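Local coordinates for Glucose/sorbosone dehydrogenases (PDB 2G8S), which is of undetermined function but adopts the beta-propeller fold of its sequence family and carries a bound calcium ion, at residues 6-12 / 316-321; 66-72 / 83-88; 210-214 / 224-228. One frame throughout, in Å; residues are numbered along the deposited sequence. Where two conformers were deposited one is given.

Contact 1. Residues 6-12 / 316-321. With EDO (1,2-ethanediol), chain I.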
# COMPACT_ATOMS: atom_id res chain seq x y z
N ALA A 6 1.41 0.48 -26.71
CA ALA A 6 2.23 -0.34 -27.64
C ALA A 6 1.98 -1.84 -27.46
O ALA A 6 1.77 -2.56 -28.44
CB ALA A 6 3.71 -0.01 -27.48
N THR A 7 1.99 -2.29 -26.21
CA THR A 7 1.78 -3.71 -25.88
C THR A 7 0.42 -3.95 -25.23
O THR A 7 -0.08 -5.08 -25.21
CB THR A 7 2.89 -4.25 -24.94
OG1 THR A 7 2.39 -5.33 -24.15
CG2 THR A 7 3.37 -3.15 -24.01
N VAL A 8 -0.17 -2.89 -24.67
CA VAL A 8 -1.45 -3.05 -23.97
C VAL A 8 -2.55 -2.12 -24.47
O VAL A 8 -2.28 -1.05 -25.03
CB VAL A 8 -1.30 -2.88 -22.43
CG1 VAL A 8 -0.40 -3.98 -21.85
CG2 VAL A 8 -0.77 -1.49 -22.08
N ASN A 9 -3.78 -2.56 -24.25
CA ASN A 9 -4.97 -1.73 -24.47
C ASN A 9 -5.28 -0.95 -23.21
O ASN A 9 -5.18 -1.49 -22.10
CB ASN A 9 -6.16 -2.60 -24.84
CG ASN A 9 -5.97 -3.27 -26.18
OD1 ASN A 9 -5.53 -2.63 -27.13
ND2 ASN A 9 -6.30 -4.55 -26.26
N VAL A 10 -5.63 0.32 -23.38
CA VAL A 10 -5.92 1.17 -22.22
C VAL A 10 -7.22 1.92 -22.48
O VAL A 10 -7.34 2.63 -23.48
CB VAL A 10 -4.79 2.20 -21.97
CG1 VAL A 10 -5.14 3.09 -20.78
CG2 VAL A 10 -3.45 1.51 -21.74
N GLU A 11 -8.16 1.78 -21.55
CA GLU A 11 -9.41 2.54 -21.59
C GLU A 11 -9.43 3.47 -20.39
O GLU A 11 -9.25 3.02 -19.25
CB GLU A 11 -10.62 1.60 -21.56
CG GLU A 11 -11.95 2.33 -21.37
CD GLU A 11 -13.17 1.43 -21.45
OE1 GLU A 11 -13.04 0.19 -21.38
OE2 GLU A 11 -14.28 1.99 -21.58
N VAL A 12 -9.64 4.76 -20.64
CA VAL A 12 -9.77 5.72 -19.54
C VAL A 12 -11.21 5.67 -19.03
O VAL A 12 -12.13 6.10 -19.72
CB VAL A 12 -9.41 7.17 -19.96
CG1 VAL A 12 -9.57 8.12 -18.78
CG2 VAL A 12 -7.99 7.22 -20.51
N ARG A 316 8.14 -3.26 -19.03
CA ARG A 316 7.27 -2.16 -18.61
C ARG A 316 6.12 -1.96 -19.57
O ARG A 316 6.26 -2.20 -20.78
CB ARG A 316 8.06 -0.85 -18.54
CG ARG A 316 9.32 -0.89 -17.68
CD ARG A 316 9.01 -1.16 -16.21
NE ARG A 316 10.21 -1.15 -15.38
CZ ARG A 316 10.59 -0.13 -14.60
NH1 ARG A 316 9.86 0.98 -14.53
NH2 ARG A 316 11.71 -0.24 -13.89
N ILE A 317 4.99 -1.51 -19.03
CA ILE A 317 3.83 -1.10 -19.82
C ILE A 317 3.36 0.28 -19.37
O ILE A 317 3.70 0.73 -18.27
CB ILE A 317 2.68 -2.15 -19.78
CG1 ILE A 317 2.15 -2.33 -18.35
CG2 ILE A 317 3.14 -3.49 -20.40
CD1 ILE A 317 0.91 -3.23 -18.24
N LEU A 318 2.60 0.97 -20.23
CA LEU A 318 2.07 2.32 -19.97
C LEU A 318 3.12 3.45 -20.02
O LEU A 318 2.77 4.62 -19.80
CB LEU A 318 1.27 2.38 -18.66
CG LEU A 318 0.13 1.39 -18.43
CD1 LEU A 318 -0.54 1.65 -17.09
CD2 LEU A 318 -0.88 1.47 -19.54
N THR A 319 4.37 3.12 -20.33
CA THR A 319 5.42 4.14 -20.35
C THR A 319 5.11 5.28 -21.33
O THR A 319 5.45 6.43 -21.06
CB THR A 319 6.80 3.54 -20.70
OG1 THR A 319 6.98 2.32 -19.98
CG2 THR A 319 7.92 4.51 -20.32
N ASP A 320 4.46 4.95 -22.44
CA ASP A 320 4.16 5.99 -23.43
C ASP A 320 3.11 7.03 -22.99
O ASP A 320 2.96 8.06 -23.65
CB ASP A 320 3.82 5.37 -24.80
CG ASP A 320 2.59 4.47 -24.77
OD1 ASP A 320 1.96 4.28 -23.71
OD2 ASP A 320 2.25 3.94 -25.86
N ARG A 321 2.41 6.77 -21.89
CA ARG A 321 1.36 7.70 -21.43
C ARG A 321 1.91 8.83 -20.57
O ARG A 321 1.23 9.84 -20.37
CB ARG A 321 0.25 6.96 -20.68
CG ARG A 321 -0.43 5.86 -21.50
CD ARG A 321 -1.69 5.34 -20.82
NE ARG A 321 -2.86 6.19 -21.11
CZ ARG A 321 -3.40 7.06 -20.26
NH1 ARG A 321 -2.90 7.21 -19.04
NH2 ARG A 321 -4.46 7.77 -20.62
C1 EDO I . -6.07 5.98 -23.54
O1 EDO I . -5.58 7.32 -23.41
C2 EDO I . -5.09 5.16 -24.38
O2 EDO I . -3.79 5.20 -23.77
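The guanidinium of Arg321 has Val10 over one face, with Val10 CG1 3.9 Å from Arg321 NE, while an ethylene glycol (1,2-ethanediol) molecule, probably from the crystallisation liquor, takes its edge. The diol straddles two N-H groups: Arg321 NE donates to O2 of the diol over 3.0 Å, and Arg321 NH2 donates to O1, which lies in the guanidinium plane, along an almost straight bond of 177°. Val12 CG2 approaches Arg321 NH2 obliquely, at 3.6 Å. A bend in the chain at chi3 (83°) turns the guanidinium across these valines, and NH2 also forms a salt bridge with Glu346 on strand 345-352, a partner supplied by the protein itself. No hydrogen bond links the two segments directly, so the join between them is made by side-chain packing. Residues 8-12 are the first part of strand 8-17, an outermost strand of a four-stranded sheet whose other three strands come from the C-terminal end of the chain, the N-to-C closure of a beta-propeller ring. Residues 316-317 end strand 310-317, an outermost strand of the preceding sheet, and the chain then turns through a short 3-10 segment, 319-321. Further along the contact, Leu318 CD2 presses on Val10 CG2 at 3.4 Å, tighter than usual van der Waals contact, and the same methyl lies 3.9 Å from Val8 CG2. Ile317 crosses Val8 at about a right angle. With CG1 of Ile317 between its own backbone N and carbonyl carbon (chi1 62°), both CG2 and CD1 of Ile317 lie 3.9 Å from Val8 CG1, and this isoleucine also packs on Val301 and Val303 of strand 300-307.

Contact 2. Residues 66-72 / 83-88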
# COMPACT_ATOMS: atom_id res chain seq x y z
N GLY A 66 0.90 12.68 2.64
CA GLY A 66 -0.22 12.28 3.49
C GLY A 66 -1.58 12.66 2.96
O GLY A 66 -1.70 13.33 1.93
N GLY A 67 -2.61 12.23 3.69
CA GLY A 67 -4.01 12.53 3.37
C GLY A 67 -4.88 11.31 3.61
O GLY A 67 -4.65 10.55 4.56
N LEU A 68 -5.88 11.12 2.75
CA LEU A 68 -6.71 9.91 2.78
C LEU A 68 -6.02 8.88 1.92
O LEU A 68 -5.71 9.15 0.75
CB LEU A 68 -8.12 10.20 2.25
CG LEU A 68 -9.09 9.02 2.29
CD1 LEU A 68 -9.31 8.53 3.73
CD2 LEU A 68 -10.40 9.42 1.62
N LEU A 69 -5.76 7.71 2.50
CA LEU A 69 -4.90 6.72 1.87
C LEU A 69 -5.69 5.49 1.41
O LEU A 69 -6.36 5.56 0.38
CB LEU A 69 -3.70 6.38 2.77
CG LEU A 69 -2.85 7.62 3.15
CD1 LEU A 69 -1.82 7.24 4.21
CD2 LEU A 69 -2.19 8.30 1.94
N ASP A 70 -5.63 4.38 2.14
CA ASP A 70 -6.24 3.15 1.61
C ASP A 70 -7.73 3.06 1.86
O ASP A 70 -8.25 3.63 2.82
CB ASP A 70 -5.54 1.90 2.17
CG ASP A 70 -5.41 0.79 1.13
OD1 ASP A 70 -6.02 0.89 0.05
OD2 ASP A 70 -4.66 -0.17 1.41
N VAL A 71 -8.42 2.33 0.98
CA VAL A 71 -9.79 1.91 1.24
C VAL A 71 -9.86 0.42 0.92
O VAL A 71 -9.47 0.01 -0.18
CB VAL A 71 -10.83 2.70 0.40
CG1 VAL A 71 -10.52 2.67 -1.10
CG2 VAL A 71 -12.23 2.18 0.66
N VAL A 72 -10.32 -0.37 1.88
CA VAL A 72 -10.37 -1.83 1.72
C VAL A 72 -11.66 -2.36 2.34
O VAL A 72 -12.02 -1.97 3.44
CB VAL A 72 -9.14 -2.54 2.38
CG1 VAL A 72 -9.21 -4.05 2.19
CG2 VAL A 72 -7.82 -1.98 1.82
N ILE A 83 -16.18 -1.18 5.78
CA ILE A 83 -15.04 -0.73 4.99
C ILE A 83 -14.01 -0.09 5.91
O ILE A 83 -14.36 0.56 6.90
CB ILE A 83 -15.43 0.20 3.81
CG1 ILE A 83 -15.87 1.58 4.27
CG2 ILE A 83 -16.48 -0.47 2.92
CD1 ILE A 83 -15.79 2.64 3.16
N TRP A 84 -12.74 -0.35 5.60
CA TRP A 84 -11.62 0.17 6.36
C TRP A 84 -10.93 1.29 5.59
O TRP A 84 -10.80 1.21 4.36
CB TRP A 84 -10.61 -0.95 6.64
CG TRP A 84 -11.06 -1.95 7.67
CD1 TRP A 84 -12.05 -2.90 7.53
CD2 TRP A 84 -10.53 -2.11 8.99
NE1 TRP A 84 -12.17 -3.63 8.70
CE2 TRP A 84 -11.25 -3.17 9.61
CE3 TRP A 84 -9.52 -1.46 9.71
CZ2 TRP A 84 -10.97 -3.60 10.92
CZ3 TRP A 84 -9.25 -1.87 11.01
CH2 TRP A 84 -9.97 -2.94 11.60
N LEU A 85 -10.48 2.32 6.30
CA LEU A 85 -9.72 3.41 5.69
C LEU A 85 -8.46 3.68 6.50
O LEU A 85 -8.44 3.52 7.73
CB LEU A 85 -10.54 4.71 5.66
CG LEU A 85 -11.88 4.72 4.91
CD1 LEU A 85 -12.68 5.99 5.19
CD2 LEU A 85 -11.65 4.56 3.41
N SER A 86 -7.40 4.08 5.80
CA SER A 86 -6.23 4.61 6.48
C SER A 86 -5.98 6.04 6.01
O SER A 86 -6.39 6.44 4.93
CB SER A 86 -4.99 3.75 6.21
OG SER A 86 -4.61 3.78 4.84
N TYR A 87 -5.33 6.82 6.86
CA TYR A 87 -5.14 8.25 6.59
C TYR A 87 -4.04 8.79 7.48
O TYR A 87 -3.66 8.14 8.44
CB TYR A 87 -6.46 9.02 6.82
CG TYR A 87 -7.02 8.94 8.24
CD1 TYR A 87 -6.87 10.01 9.12
CD2 TYR A 87 -7.73 7.81 8.68
CE1 TYR A 87 -7.39 9.96 10.42
CE2 TYR A 87 -8.25 7.75 9.99
CZ TYR A 87 -8.06 8.83 10.84
OH TYR A 87 -8.57 8.80 12.13
N SER A 88 -3.52 9.97 7.14
CA SER A 88 -2.60 10.64 8.07
C SER A 88 -3.38 11.57 8.99
O SER A 88 -4.36 12.20 8.58
CB SER A 88 -1.50 11.38 7.32
OG SER A 88 -2.02 12.21 6.31
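Ile83 opens the pairing loosely, its CD1 4.4 Å from Val71 CG2. Trp84 and Val72 form an antiparallel hydrogen-bonded pair: Trp84 N donates to Val72 O over 2.8 Å in a nearly linear bond, and Val72 N returns one to Trp84 O. Val72 O also lies at the edge of the indole, near its plane. On the opposite face of the sheet Leu85 runs alongside Val71 and points the same way, placing CD2 of Leu85 3.6 Å from Val71 CB in a non-hydrogen-bonded pair. Ser86 then faces two residues, Leu69 and Asp70, which is a classic beta bulge. Ser86 O accepts from Leu69 N at 2.8 Å, and the second N-H of the bulge, that of Asp70, goes to the side chain instead: with chi1 at 65°, Ser86 OG accepts from Asp70 N at 2.9 Å and 160°. The hydroxyl has a further hydrogen-bonding partner in Gly133 O. Tyr87 pairs with Leu68, its CB 3.3 Å from Gly67 O, while the phenol extends to Thr117. Ser88 grips Gly67 twice: Ser88 N donates to Gly67 O, and Ser88 OG accepts from Gly67 N at 2.7 Å, though the 131° angle is strongly bent. Gly66 brings its bare CA to 3.3 Å from Ser88 OG. Beyond the pair, strand 82-90 is flanked along its other edge by strand 96-105. The carboxylate of Asp70 reaches Arg134 in a salt bridge and also bonds Leu135 N, tying the bulge to the next sheet, while Leu69 and Asp70 pack on Trp21 of strand 20-25 in the preceding one.

Contact 3. Residues 210-214 / 224-228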
# COMPACT_ATOMS: atom_id res chain seq x y z
N ALA A 210 0.69 -15.93 0.96
CA ALA A 210 1.58 -15.19 1.84
C ALA A 210 1.65 -13.73 1.41
O ALA A 210 1.55 -13.42 0.21
CB ALA A 210 2.96 -15.81 1.80
N LEU A 211 1.83 -12.86 2.39
CA LEU A 211 1.92 -11.42 2.13
C LEU A 211 3.23 -11.07 1.45
O LEU A 211 4.29 -11.51 1.88
CB LEU A 211 1.81 -10.66 3.45
CG LEU A 211 1.72 -9.14 3.35
CD1 LEU A 211 0.35 -8.73 2.86
CD2 LEU A 211 2.02 -8.53 4.70
N TRP A 212 3.15 -10.26 0.39
CA TRP A 212 4.31 -9.59 -0.19
C TRP A 212 4.15 -8.08 -0.05
O TRP A 212 3.03 -7.56 -0.11
CB TRP A 212 4.45 -9.92 -1.68
CG TRP A 212 4.91 -11.33 -2.00
CD1 TRP A 212 4.67 -12.47 -1.29
CD2 TRP A 212 5.65 -11.73 -3.16
NE1 TRP A 212 5.25 -13.57 -1.92
CE2 TRP A 212 5.85 -13.14 -3.07
CE3 TRP A 212 6.17 -11.04 -4.27
CZ2 TRP A 212 6.55 -13.86 -4.05
CZ3 TRP A 212 6.87 -11.76 -5.24
CH2 TRP A 212 7.05 -13.16 -5.12
N LEU A 213 5.25 -7.38 0.14
CA LEU A 213 5.18 -5.93 0.17
C LEU A 213 6.31 -5.31 -0.63
O LEU A 213 7.31 -5.98 -0.92
CB LEU A 213 5.19 -5.39 1.60
CG LEU A 213 6.39 -5.46 2.53
CD1 LEU A 213 7.51 -4.47 2.17
CD2 LEU A 213 5.90 -5.15 3.95
N ASN A 214 6.13 -4.04 -0.98
CA ASN A 214 7.22 -3.30 -1.58
C ASN A 214 7.48 -2.01 -0.83
O ASN A 214 6.66 -1.57 0.00
CB ASN A 214 7.02 -3.09 -3.09
CG ASN A 214 5.94 -2.07 -3.42
OD1 ASN A 214 5.79 -1.04 -2.74
ND2 ASN A 214 5.21 -2.32 -4.49
N ILE A 224 11.15 -5.48 -3.02
CA ILE A 224 10.04 -6.37 -2.73
C ILE A 224 10.49 -7.31 -1.61
O ILE A 224 11.54 -7.95 -1.74
CB ILE A 224 9.63 -7.24 -3.93
CG1 ILE A 224 9.23 -6.37 -5.12
CG2 ILE A 224 8.46 -8.18 -3.54
CD1 ILE A 224 8.98 -7.16 -6.41
N ASN A 225 9.72 -7.35 -0.52
CA ASN A 225 9.97 -8.28 0.57
C ASN A 225 8.81 -9.25 0.77
O ASN A 225 7.65 -8.94 0.42
CB ASN A 225 10.19 -7.50 1.87
CG ASN A 225 11.49 -6.74 1.87
OD1 ASN A 225 12.55 -7.34 1.82
ND2 ASN A 225 11.43 -5.41 1.90
N ILE A 226 9.14 -10.41 1.33
CA ILE A 226 8.13 -11.39 1.78
C ILE A 226 8.24 -11.46 3.32
O ILE A 226 9.00 -12.26 3.87
CB ILE A 226 8.32 -12.80 1.15
CG1 ILE A 226 8.41 -12.70 -0.38
CG2 ILE A 226 7.19 -13.73 1.60
CD1 ILE A 226 8.76 -14.02 -1.06
N PRO A 227 7.52 -10.56 4.00
CA PRO A 227 7.80 -10.36 5.42
C PRO A 227 7.37 -11.52 6.31
O PRO A 227 6.29 -12.09 6.12
CB PRO A 227 7.05 -9.07 5.76
CG PRO A 227 6.08 -8.85 4.67
CD PRO A 227 6.49 -9.64 3.48
N GLN A 228 8.24 -11.87 7.25
CA GLN A 228 7.96 -12.98 8.15
C GLN A 228 7.87 -12.52 9.60
O GLN A 228 8.38 -11.46 9.97
CB GLN A 228 9.03 -14.06 7.98
CG GLN A 228 8.91 -14.79 6.64
CD GLN A 228 10.06 -15.74 6.37
OE1 GLN A 228 11.21 -15.47 6.70
NE2 GLN A 228 9.75 -16.87 5.74
O HOH W 1 4.79 -13.13 4.01
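Trp212 lies side by side with Ile226, and its side chain can be traced outward through this contact. CB of Trp212 sits 4.0 Å from Asn225 O. With CG anti to the carbonyl carbon (chi1 -72°), the indole swings along residues 224-226: Ile226 CG1 stands 3.7 Å from the centroid of the Trp212 five-membered ring and only 12° off its normal, a CH-pi contact over the face. Ile226 CD1 carries the cover outward, 3.6 Å from both Trp212 NE1 and CE2 and also close to CZ2. On the far flank of the bicycle, Trp212 CE3 touches Ile224 CG2 at 3.7 Å, an oblique approach. The ring also meets Phe278 edge-to-face. In the backbone, Leu213 and Asn225 are an antiparallel hydrogen-bonded pair; Leu213 N reaches Asn225 O over 2.9 Å at 172°, and Asn225 N bonds back to Leu213 O. Leu213 points to the face opposite Asn214 and Ile224, where its CD2 meets Pro227 CG at 3.8 Å. Past the last strand pair direct bonding gives way to a water, which donates to Leu211 O at 2.7 Å and to Pro227 O at 2.8 Å, bridging the diverging chains. Asn225 ND2 bonds Glu223 OE1, and Gln228 N bonds Tyr233 OH; Glu223, in the same strand, and Tyr233 belong to the calcium site, consistent with a second-shell position for Asn225 and Gln228. Strands 210-216 and 222-225 form a beta hairpin at the middle of a four-stranded antiparallel sheet, the arrangement of a beta-propeller blade.

Overall arrangement
Contact 1 joins the first strand, which completes the last sheet, to the end of the sheet before it; its segments are 304 residues apart in sequence, and contacts 2 and 3 both fall between them. Those two are local pairings of neighbouring strands, each within its own propeller sheet, formed one after the other along the chain and lying on opposite sides of its centre, with their own centres about 20 Å apart. Contact 1 is peripheral, its centre about 22 Å from the chain centre against about 10 and 12 Å for contacts 2 and 3, and about 28 and 27 Å from theirs. No two contacts touch. Contact 3 borders the calcium site, the side chain of Asn225 lying about 4 Å from the ion.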